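Local coordinates for cell surface protein (Faecalibacterium prausnitzii A2-165, PDB 4GT6), which is of unknown function but, as a leucine-rich-repeat cell surface protein, probably binds other proteins outside the bacterial cell through this N-terminal part of a longer chain, at residues 172-176 / 177-181; 346-349 / 350-354. One frame throughout, in Å; residues are numbered along the deposited sequence. Where two conformers were deposited one is given.

Contact 1: 172-176 / 177-181. With EDO (1,2-ethanediol), chain G.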
ATOM      1  N   THR A 172       6.392  -1.325 -15.359  1.00 14.85           N
ATOM      2  CA  THR A 172       7.699  -1.899 -15.005  1.00 15.61           C
ATOM      3  C   THR A 172       7.946  -1.861 -13.497  1.00 18.87           C
ATOM      4  O   THR A 172       8.920  -2.465 -13.027  1.00 17.59           O
ATOM      5  CB  THR A 172       8.858  -1.190 -15.732  1.00 20.85           C
ATOM      6  OG1 THR A 172       9.063   0.101 -15.150  1.00 23.67           O
ATOM      7  CG2 THR A 172       8.642  -1.096 -17.236  1.00 22.69           C
ATOM      8  N   ALA A 173       7.123  -1.104 -12.754  1.00 14.98           N
ATOM      9  CA  ALA A 173       7.311  -0.985 -11.310  1.00 16.01           C
ATOM     10  C   ALA A 173       6.009  -0.807 -10.596  1.00 17.81           C
ATOM     11  O   ALA A 173       5.124  -0.107 -11.081  1.00 17.29           O
ATOM     12  CB  ALA A 173       8.248   0.182 -10.970  1.00 16.31           C
ATOM     13  N   ILE A 174       5.886  -1.460  -9.439  1.00 14.18           N
ATOM     14  CA  ILE A 174       4.750  -1.308  -8.519  1.00 13.53           C
ATOM     15  C   ILE A 174       5.397  -0.756  -7.274  1.00 16.88           C
ATOM     16  O   ILE A 174       6.079  -1.495  -6.566  1.00 17.06           O
ATOM     17  CB  ILE A 174       3.956  -2.618  -8.296  1.00 16.17           C
ATOM     18  CG1 ILE A 174       3.410  -3.173  -9.614  1.00 16.74           C
ATOM     19  CG2 ILE A 174       2.835  -2.409  -7.250  1.00 15.77           C
ATOM     20  CD1 ILE A 174       2.920  -4.665  -9.486  1.00 19.54           C
ATOM     21  N   GLU A 175       5.222   0.543  -7.007  1.00 13.06           N
ATOM     22  CA  GLU A 175       5.996   1.182  -5.942  1.00 12.31           C
ATOM     23  C   GLU A 175       5.477   0.873  -4.541  1.00 13.83           C
ATOM     24  O   GLU A 175       4.428   0.247  -4.373  1.00 14.52           O
ATOM     25  CB  GLU A 175       6.146   2.714  -6.178  1.00 13.29           C
ATOM     26  CG  GLU A 175       6.729   3.111  -7.545  1.00 15.50           C
ATOM     27  CD  GLU A 175       8.146   2.678  -7.915  1.00 34.45           C
ATOM     28  OE1 GLU A 175       8.784   1.924  -7.144  1.00 23.83           O
ATOM     29  OE2 GLU A 175       8.616   3.082  -9.002  1.00 25.31           O
ATOM     30  N   GLU A 176       6.232   1.294  -3.533  1.00 13.02           N
ATOM     31  CA  GLU A 176       5.903   1.053  -2.133  1.00 12.81           C
ATOM     32  C   GLU A 176       4.463   1.366  -1.790  1.00 15.72           C
ATOM     33  O   GLU A 176       3.960   2.433  -2.167  1.00 15.18           O
ATOM     34  CB  GLU A 176       6.787   1.926  -1.225  1.00 14.17           C
ATOM     35  CG  GLU A 176       8.220   1.455  -1.112  1.00 23.35           C
ATOM     36  CD  GLU A 176       9.096   2.283  -0.190  1.00 40.71           C
ATOM     37  OE1 GLU A 176       8.606   3.305   0.345  1.00 32.31           O
ATOM     38  OE2 GLU A 176      10.286   1.922  -0.025  1.00 30.09           O
ATOM     39  N   ARG A 177       3.809   0.442  -1.045  1.00 12.98           N
ATOM     40  CA  ARG A 177       2.443   0.606  -0.515  0.50 13.44           C
ATOM     41  C   ARG A 177       1.378   0.865  -1.606  1.00 16.94           C
ATOM     42  O   ARG A 177       0.272   1.305  -1.282  1.00 16.08           O
ATOM     43  CB  ARG A 177       2.402   1.757   0.538  0.50 13.86           C
ATOM     44  CG  ARG A 177       3.503   1.663   1.613  0.50 13.17           C
ATOM     45  CD  ARG A 177       3.428   2.732   2.708  0.50 17.19           C
ATOM     46  NE  ARG A 177       2.146   2.765   3.419  0.50 20.48           N
ATOM     47  CZ  ARG A 177       1.770   1.900   4.357  0.50 34.33           C
ATOM     48  NH1 ARG A 177       2.564   0.895   4.705  0.50 22.53           N
ATOM     49  NH2 ARG A 177       0.585   2.024   4.942  0.50 23.35           N
ATOM     50  N   ALA A 178       1.666   0.545  -2.882  1.00 14.64           N
ATOM     51  CA  ALA A 178       0.687   0.822  -3.963  1.00 14.02           C
ATOM     52  C   ALA A 178      -0.707   0.215  -3.712  1.00 16.79           C
ATOM     53  O   ALA A 178      -1.703   0.881  -4.012  1.00 15.92           O
ATOM     54  CB  ALA A 178       1.224   0.320  -5.296  1.00 14.52           C
ATOM     55  N   PHE A 179      -0.793  -1.021  -3.137  1.00 14.10           N
ATOM     56  CA  PHE A 179      -2.096  -1.667  -2.896  1.00 12.84           C
ATOM     57  C   PHE A 179      -2.281  -2.035  -1.444  1.00 16.44           C
ATOM     58  O   PHE A 179      -3.079  -2.931  -1.139  1.00 16.94           O
ATOM     59  CB  PHE A 179      -2.249  -2.930  -3.779  1.00 14.73           C
ATOM     60  CG  PHE A 179      -2.204  -2.595  -5.248  1.00 15.10           C
ATOM     61  CD1 PHE A 179      -3.323  -2.084  -5.895  1.00 18.08           C
ATOM     62  CD2 PHE A 179      -1.022  -2.724  -5.971  1.00 17.59           C
ATOM     63  CE1 PHE A 179      -3.267  -1.725  -7.246  1.00 19.51           C
ATOM     64  CE2 PHE A 179      -0.977  -2.411  -7.336  1.00 19.18           C
ATOM     65  CZ  PHE A 179      -2.097  -1.917  -7.961  1.00 19.20           C
ATOM     66  N   THR A 180      -1.563  -1.355  -0.529  1.00 13.05           N
ATOM     67  CA  THR A 180      -1.736  -1.652   0.906  1.00 13.61           C
ATOM     68  C   THR A 180      -3.208  -1.549   1.324  1.00 17.36           C
ATOM     69  O   THR A 180      -3.874  -0.565   0.992  1.00 15.58           O
ATOM     70  CB  THR A 180      -0.910  -0.668   1.768  1.00 19.63           C
ATOM     71  OG1 THR A 180       0.465  -0.837   1.501  1.00 17.38           O
ATOM     72  CG2 THR A 180      -1.139  -0.851   3.265  1.00 17.32           C
ATOM     73  N   GLY A 181      -3.704  -2.558   2.038  1.00 15.60           N
ATOM     74  CA  GLY A 181      -5.040  -2.501   2.620  1.00 15.81           C
ATOM     75  C   GLY A 181      -6.217  -2.583   1.674  1.00 19.36           C
ATOM     76  O   GLY A 181      -7.346  -2.322   2.094  1.00 20.12           O
TER
HETATM   77  C1  EDO G 905       2.023  -1.285   7.735  1.00 42.01           C
HETATM   78  O1  EDO G 905       2.926  -0.453   7.024  1.00 46.76           O
HETATM   79  C2  EDO G 905       1.599  -2.450   6.808  1.00 36.98           C
HETATM   80  O2  EDO G 905       0.837  -1.953   5.735  1.00 30.69           O
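The methyl CG2 of I174 is shared between two partners a short way along the chain: it lies 3.7 Å from A178 CB and 3.8 Å from F179 CE2. The second approach is made at the rim of the phenyl ring, near its plane, and the isoleucine and phenylalanine side chains cross at about a right angle. In I174, CG2 is placed opposite the backbone N and CG1 opposite the carbonyl carbon (chi1 -58°), which turns the CG2 branch into the bend. A178 points its methyl toward the strand residues, and the end of the F179 side chain comes back to I174 CG2.

The backbone evidence for the bend is a type II turn from E175 to A178, with R177 at positive phi, closed by A178 N donating to E175 O over 3.2 Å. The N-H···O angle is 145°, and the donor is tilted 32° from the carbonyl plane. A type I turn from R177 to T180 follows at once, its closing bond weak.

Such a strand, double turn and inward aromatic belong to one coil of the BspA-type leucine-rich-repeat solenoid. Strand 173-174 pairs in parallel with 150-151 and 195-196, and the F179 ring meets that of F201 with nearly parallel planes.

R177 has two conformers; in one, its chain bends at the third torsion and NH1 comes to 2.7 Å from O1 of an ethanediol, probably left by the crystallisation liquor, with a longer, weak bond to O2. T180 OG1 lies over one guanidinium face of that conformer. E175 OE2 forms a salt bridge with R195. Apolar carbons thus cluster, the charged ends of E175 and R177 find partners outside, and the diol, also bonded to S202 and E203, is consistent with a surface that accepts small hydroxylated molecules.

Contact 2: 346-349 / 350-354; sequences TKIP and ESAFS
The closest apolar side-chain contacts are those of I348 CG2 with A352 CB and F353 CE2, each at 3.8 Å. The methyl comes to the phenyl ring at its edge, near the ring plane, with CD2 hardly farther off than CE2. With chi1 of F353 at -68°, CG lies opposite the carbonyl carbon, which brings the ring edge across I348 at an oblique angle. P349, itself buried, adds a looser apolar touch, its CD 4.3 Å from A352 CB.

One backbone bond spans this bend: A352 N donates to P349 O at 3.0 Å, with an N-H···O angle of 158°. It is fairly straight at the hydrogen, yet the donor stands 53° out of the carbonyl plane and so misses the lone pairs. Residues 350-352 have helical torsions without regular helical bonding, a short helical bend within a coil of the BspA-type leucine-rich-repeat solenoid. The preceding coil supplies F330, whose ring lies almost parallel to that of F353, and I325, which A352 touches.

On the solvent side only E350 is slack: of its side chain, CB alone comes near P349. The polar edge beside it is well tied. S351 turns OG to D327 and to the backbone N of D328 in the preceding coil, and its carbonyl oxygen takes two donors from one face, S354 OG at 2.8 Å and S354 N at 3.2 Å.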
ATOM      1  N   THR A 346      19.723 -10.426  24.207  1.00 19.90           N
ATOM      2  CA  THR A 346      20.185  -9.420  25.187  1.00 20.97           C
ATOM      3  C   THR A 346      19.334  -8.151  25.176  1.00 25.92           C
ATOM      4  O   THR A 346      19.599  -7.227  25.962  1.00 26.43           O
ATOM      5  CB  THR A 346      21.660  -9.078  24.915  1.00 27.98           C
ATOM      6  OG1 THR A 346      21.770  -8.521  23.604  1.00 27.21           O
ATOM      7  CG2 THR A 346      22.584 -10.298  25.068  1.00 28.22           C
ATOM      8  N   LYS A 347      18.333  -8.100  24.282  1.00 22.94           N
ATOM      9  CA  LYS A 347      17.426  -6.957  24.160  0.50 22.91           C
ATOM     10  C   LYS A 347      15.998  -7.437  23.948  1.00 25.41           C
ATOM     11  O   LYS A 347      15.721  -8.154  22.978  1.00 22.29           O
ATOM     12  CB  LYS A 347      17.847  -6.005  23.014  0.50 25.22           C
ATOM     13  CG  LYS A 347      19.109  -5.195  23.293  0.50 38.93           C
ATOM     14  CD  LYS A 347      19.286  -4.065  22.288  0.50 51.62           C
ATOM     15  N   ILE A 348      15.103  -7.044  24.860  1.00 22.41           N
ATOM     16  CA  ILE A 348      13.658  -7.358  24.836  1.00 22.26           C
ATOM     17  C   ILE A 348      12.919  -6.137  25.393  1.00 27.70           C
ATOM     18  O   ILE A 348      12.847  -5.991  26.613  1.00 29.27           O
ATOM     19  CB  ILE A 348      13.212  -8.660  25.608  1.00 25.20           C
ATOM     20  CG1 ILE A 348      14.042  -9.916  25.246  1.00 24.31           C
ATOM     21  CG2 ILE A 348      11.693  -8.916  25.418  1.00 26.00           C
ATOM     22  CD1 ILE A 348      13.857 -11.109  26.211  1.00 26.48           C
ATOM     23  N   PRO A 349      12.358  -5.253  24.540  1.00 25.68           N
ATOM     24  CA  PRO A 349      11.568  -4.124  25.075  1.00 25.52           C
ATOM     25  C   PRO A 349      10.323  -4.642  25.798  1.00 28.81           C
ATOM     26  O   PRO A 349       9.842  -5.723  25.462  1.00 26.33           O
ATOM     27  CB  PRO A 349      11.188  -3.312  23.828  1.00 26.91           C
ATOM     28  CG  PRO A 349      11.934  -3.892  22.704  1.00 31.43           C
ATOM     29  CD  PRO A 349      12.329  -5.281  23.065  1.00 26.67           C
ATOM     30  N   GLU A 350       9.799  -3.882  26.787  1.00 27.58           N
ATOM     31  CA  GLU A 350       8.604  -4.268  27.544  0.50 28.35           C
ATOM     32  C   GLU A 350       7.408  -4.556  26.609  1.00 32.06           C
ATOM     33  O   GLU A 350       6.594  -5.432  26.896  1.00 32.22           O
ATOM     34  CB  GLU A 350       8.241  -3.161  28.545  0.50 31.24           C
ATOM     35  CG  GLU A 350       7.319  -3.611  29.666  0.50 42.81           C
ATOM     36  CD  GLU A 350       6.777  -2.509  30.558  0.50 60.96           C
ATOM     37  OE1 GLU A 350       7.357  -1.398  30.568  0.50 50.45           O
ATOM     38  OE2 GLU A 350       5.765  -2.760  31.252  0.50 51.02           O
ATOM     39  N   SER A 351       7.312  -3.840  25.473  1.00 27.99           N
ATOM     40  CA  SER A 351       6.174  -4.026  24.558  1.00 26.64           C
ATOM     41  C   SER A 351       6.198  -5.381  23.817  1.00 27.78           C
ATOM     42  O   SER A 351       5.160  -5.791  23.295  1.00 26.44           O
ATOM     43  CB  SER A 351       6.122  -2.899  23.535  1.00 27.67           C
ATOM     44  OG  SER A 351       7.194  -3.071  22.624  1.00 29.38           O
ATOM     45  N   ALA A 352       7.356  -6.074  23.774  1.00 24.46           N
ATOM     46  CA  ALA A 352       7.468  -7.346  23.045  1.00 23.85           C
ATOM     47  C   ALA A 352       6.468  -8.395  23.566  1.00 28.21           C
ATOM     48  O   ALA A 352       5.933  -9.162  22.772  1.00 26.80           O
ATOM     49  CB  ALA A 352       8.891  -7.881  23.131  1.00 24.14           C
ATOM     50  N   PHE A 353       6.171  -8.388  24.871  1.00 26.18           N
ATOM     51  CA  PHE A 353       5.234  -9.354  25.445  1.00 27.30           C
ATOM     52  C   PHE A 353       4.039  -8.647  26.099  1.00 34.49           C
ATOM     53  O   PHE A 353       3.455  -9.174  27.049  1.00 36.34           O
ATOM     54  CB  PHE A 353       5.972 -10.290  26.432  1.00 29.36           C
ATOM     55  CG  PHE A 353       6.946 -11.190  25.706  1.00 29.08           C
ATOM     56  CD1 PHE A 353       6.500 -12.322  25.029  1.00 30.34           C
ATOM     57  CD2 PHE A 353       8.297 -10.875  25.646  1.00 29.37           C
ATOM     58  CE1 PHE A 353       7.389 -13.130  24.326  1.00 29.62           C
ATOM     59  CE2 PHE A 353       9.191 -11.686  24.937  1.00 31.19           C
ATOM     60  CZ  PHE A 353       8.729 -12.799  24.271  1.00 28.80           C
ATOM     61  N   SER A 354       3.637  -7.474  25.551  1.00 31.58           N
ATOM     62  CA  SER A 354       2.491  -6.716  26.053  1.00 32.64           C
ATOM     63  C   SER A 354       1.202  -7.445  25.696  1.00 35.51           C
ATOM     64  O   SER A 354       1.136  -8.099  24.656  1.00 33.30           O
ATOM     65  CB  SER A 354       2.487  -5.294  25.496  1.00 36.36           C
ATOM     66  OG  SER A 354       2.498  -5.279  24.078  1.00 44.22           O
TER

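Contacts 1 and 2 are separate bends in one single-chain solenoid, their centres 31 Å apart and their nearest atoms about 19 Å apart, without touching. They fall in different BspA-type repeat ranges, 172-181 in the first and 346-354 in the second. The centre of contact 1 is about 5 Å, and that of contact 2 about 28 Å, from the centre of the chain. Even so, I174, A178 and F179 correspond one for one to I348, A352 and F353. The bends differ in backbone: R177 has positive phi, whereas S351, at the equivalent position, is helical. Ethanediol is bound at contact 1; the sodium site, with S297 and E320, includes neither contact's residues.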